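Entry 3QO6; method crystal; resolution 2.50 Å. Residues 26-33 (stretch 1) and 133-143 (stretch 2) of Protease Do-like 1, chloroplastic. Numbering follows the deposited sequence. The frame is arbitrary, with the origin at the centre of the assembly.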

# COMPACT_ATOMS: atom_id res chain seq x y z
N ASN B 26 -40.72 -7.45 -18.26
CA ASN B 26 -39.45 -7.31 -18.96
C ASN B 26 -38.26 -8.14 -18.56
O ASN B 26 -37.34 -8.26 -19.35
CB ASN B 26 -39.03 -5.85 -18.96
CG ASN B 26 -40.08 -4.95 -19.56
OD1 ASN B 26 -40.14 -4.76 -20.77
ND2 ASN B 26 -40.93 -4.40 -18.71
N THR B 27 -38.25 -8.72 -17.37
CA THR B 27 -37.08 -9.51 -16.98
C THR B 27 -36.82 -10.63 -17.98
O THR B 27 -35.68 -11.02 -18.18
CB THR B 27 -37.20 -10.10 -15.53
OG1 THR B 27 -35.98 -10.78 -15.20
CG2 THR B 27 -38.33 -11.06 -15.41
N PRO B 28 -37.87 -11.16 -18.64
CA PRO B 28 -37.66 -12.22 -19.62
C PRO B 28 -36.77 -11.78 -20.77
O PRO B 28 -36.01 -12.58 -21.30
CB PRO B 28 -39.07 -12.55 -20.08
CG PRO B 28 -39.86 -12.34 -18.83
CD PRO B 28 -39.31 -11.01 -18.36
N SER B 29 -36.85 -10.51 -21.15
CA SER B 29 -36.00 -9.99 -22.23
C SER B 29 -34.54 -9.84 -21.84
O SER B 29 -33.68 -9.59 -22.70
CB SER B 29 -36.49 -8.62 -22.69
OG SER B 29 -37.78 -8.71 -23.24
N VAL B 30 -34.22 -9.96 -20.56
CA VAL B 30 -32.83 -9.75 -20.15
C VAL B 30 -32.07 -11.06 -20.13
O VAL B 30 -32.66 -12.09 -19.82
CB VAL B 30 -32.76 -8.99 -18.75
CG1 VAL B 30 -31.35 -8.89 -18.24
CG2 VAL B 30 -33.32 -7.57 -18.90
N VAL B 31 -30.78 -11.02 -20.47
CA VAL B 31 -29.95 -12.22 -20.49
C VAL B 31 -28.62 -12.04 -19.75
O VAL B 31 -28.17 -10.89 -19.55
CB VAL B 31 -29.62 -12.65 -21.96
CG1 VAL B 31 -30.91 -12.70 -22.77
CG2 VAL B 31 -28.58 -11.70 -22.59
N TYR B 32 -28.00 -13.17 -19.37
CA TYR B 32 -26.71 -13.18 -18.68
C TYR B 32 -25.64 -13.54 -19.75
O TYR B 32 -25.86 -14.41 -20.56
CB TYR B 32 -26.76 -14.21 -17.56
CG TYR B 32 -25.65 -14.13 -16.50
CD1 TYR B 32 -25.96 -14.00 -15.14
CD2 TYR B 32 -24.30 -14.25 -16.86
CE1 TYR B 32 -24.95 -14.00 -14.15
CE2 TYR B 32 -23.28 -14.25 -15.89
CZ TYR B 32 -23.61 -14.12 -14.53
OH TYR B 32 -22.60 -14.10 -13.58
N ILE B 33 -24.50 -12.86 -19.77
CA ILE B 33 -23.46 -13.15 -20.76
C ILE B 33 -22.15 -13.64 -20.15
O ILE B 33 -21.58 -12.97 -19.31
CB ILE B 33 -23.16 -11.86 -21.59
CG1 ILE B 33 -24.33 -11.59 -22.56
CG2 ILE B 33 -21.80 -11.98 -22.32
CD1 ILE B 33 -24.12 -10.34 -23.45
N ALA B 133 -33.38 -0.36 -13.76
CA ALA B 133 -32.22 -1.02 -14.33
C ALA B 133 -32.27 -2.49 -14.00
O ALA B 133 -32.53 -2.86 -12.86
CB ALA B 133 -30.96 -0.42 -13.78
N ILE B 134 -32.06 -3.34 -15.00
CA ILE B 134 -32.05 -4.76 -14.76
C ILE B 134 -30.73 -5.22 -15.33
O ILE B 134 -30.37 -4.84 -16.45
CB ILE B 134 -33.19 -5.48 -15.47
CG1 ILE B 134 -34.52 -4.89 -15.04
CG2 ILE B 134 -33.16 -6.96 -15.13
CD1 ILE B 134 -35.72 -5.50 -15.78
N GLY B 135 -30.00 -6.02 -14.56
CA GLY B 135 -28.71 -6.52 -14.97
C GLY B 135 -28.25 -7.64 -14.04
O GLY B 135 -29.07 -8.27 -13.37
N ASN B 136 -26.93 -7.86 -13.99
CA ASN B 136 -26.33 -8.90 -13.15
C ASN B 136 -25.09 -8.44 -12.38
O ASN B 136 -23.99 -8.93 -12.62
CB ASN B 136 -25.94 -10.12 -13.98
CG ASN B 136 -27.06 -10.60 -14.87
OD1 ASN B 136 -28.12 -10.99 -14.39
ND2 ASN B 136 -26.83 -10.56 -16.19
N PRO B 137 -25.25 -7.48 -11.47
CA PRO B 137 -24.08 -7.01 -10.71
C PRO B 137 -23.60 -8.12 -9.78
O PRO B 137 -24.41 -8.84 -9.19
CB PRO B 137 -24.64 -5.83 -9.93
CG PRO B 137 -26.10 -6.23 -9.71
CD PRO B 137 -26.47 -6.76 -11.06
N PHE B 138 -22.30 -8.28 -9.66
CA PHE B 138 -21.78 -9.31 -8.77
C PHE B 138 -22.40 -10.68 -9.01
O PHE B 138 -22.48 -11.48 -8.08
CB PHE B 138 -22.03 -8.90 -7.31
CG PHE B 138 -21.56 -7.51 -6.99
CD1 PHE B 138 -22.43 -6.58 -6.42
CD2 PHE B 138 -20.27 -7.11 -7.31
CE1 PHE B 138 -22.02 -5.27 -6.16
CE2 PHE B 138 -19.84 -5.80 -7.05
CZ PHE B 138 -20.73 -4.88 -6.48
N GLY B 139 -22.85 -10.94 -10.23
CA GLY B 139 -23.45 -12.22 -10.56
C GLY B 139 -24.86 -12.46 -10.06
O GLY B 139 -25.39 -13.57 -10.23
N LEU B 140 -25.48 -11.46 -9.45
CA LEU B 140 -26.85 -11.61 -8.96
C LEU B 140 -27.77 -11.45 -10.17
O LEU B 140 -28.04 -10.37 -10.65
CB LEU B 140 -27.11 -10.56 -7.88
CG LEU B 140 -26.19 -10.76 -6.65
CD1 LEU B 140 -26.11 -9.48 -5.83
CD2 LEU B 140 -26.72 -11.92 -5.81
N ASP B 141 -28.21 -12.59 -10.67
CA ASP B 141 -29.06 -12.72 -11.86
C ASP B 141 -30.32 -11.85 -11.96
O ASP B 141 -31.21 -11.96 -11.14
CB ASP B 141 -29.44 -14.21 -12.02
CG ASP B 141 -30.11 -14.53 -13.36
OD1 ASP B 141 -29.42 -14.56 -14.41
OD2 ASP B 141 -31.35 -14.76 -13.36
N HIS B 142 -30.39 -10.99 -12.98
CA HIS B 142 -31.59 -10.17 -13.20
C HIS B 142 -31.98 -9.28 -12.02
O HIS B 142 -33.14 -9.22 -11.61
CB HIS B 142 -32.79 -11.08 -13.57
CG HIS B 142 -32.71 -11.68 -14.95
ND1 HIS B 142 -33.76 -11.63 -15.84
CD2 HIS B 142 -31.70 -12.32 -15.59
CE1 HIS B 142 -33.40 -12.20 -16.98
NE2 HIS B 142 -32.15 -12.63 -16.85
N THR B 143 -31.00 -8.58 -11.49
CA THR B 143 -31.23 -7.68 -10.38
C THR B 143 -31.94 -6.42 -10.85
O THR B 143 -31.58 -5.84 -11.89
CB THR B 143 -29.92 -7.27 -9.75
OG1 THR B 143 -29.39 -8.37 -9.03
CG2 THR B 143 -30.12 -6.07 -8.82

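The contact between these stretches, more than a hundred residues apart in sequence, illustrates how a small, mainly side-chain interface can be organised around one histidine, with a single direct hydrogen bond flanked by apolar and aromatic packing. His142 points toward stretch 1, and its ND1 donates to Thr27 OG1 at a very short 2.5 Å, nearly linear and close to the ring plane, where a nitrogen donor must be met. The t rotamer of Thr27 presents the hydroxyl there. Over one face of the same imidazole lies Val30, its CB 4.1 Å from the ring centroid in a CH-pi contact; a planar, polar-edged ring thus serves both partners. Val30 also reaches Ile134, CG2 to CG2 at 3.8 Å, and these two buried, branched side chains extend the apolar patch.

Farther along, Tyr32 covers the loop of stretch 2. Its CD1 lies 3.6 Å from Asn136 CG and 3.6 Å from Asp141 OD1, the latter at the ring edge, while its OH approaches Gly139 CA at 3.7 Å. Gly139 has positive phi, which glycine tolerates readily. Asn136 also braces the histidine from within its own stretch: its OD1 accepts from His142 N at 2.7 Å. Together the stretches bury 484 Å², much of it on Tyr32, His142 and Val30.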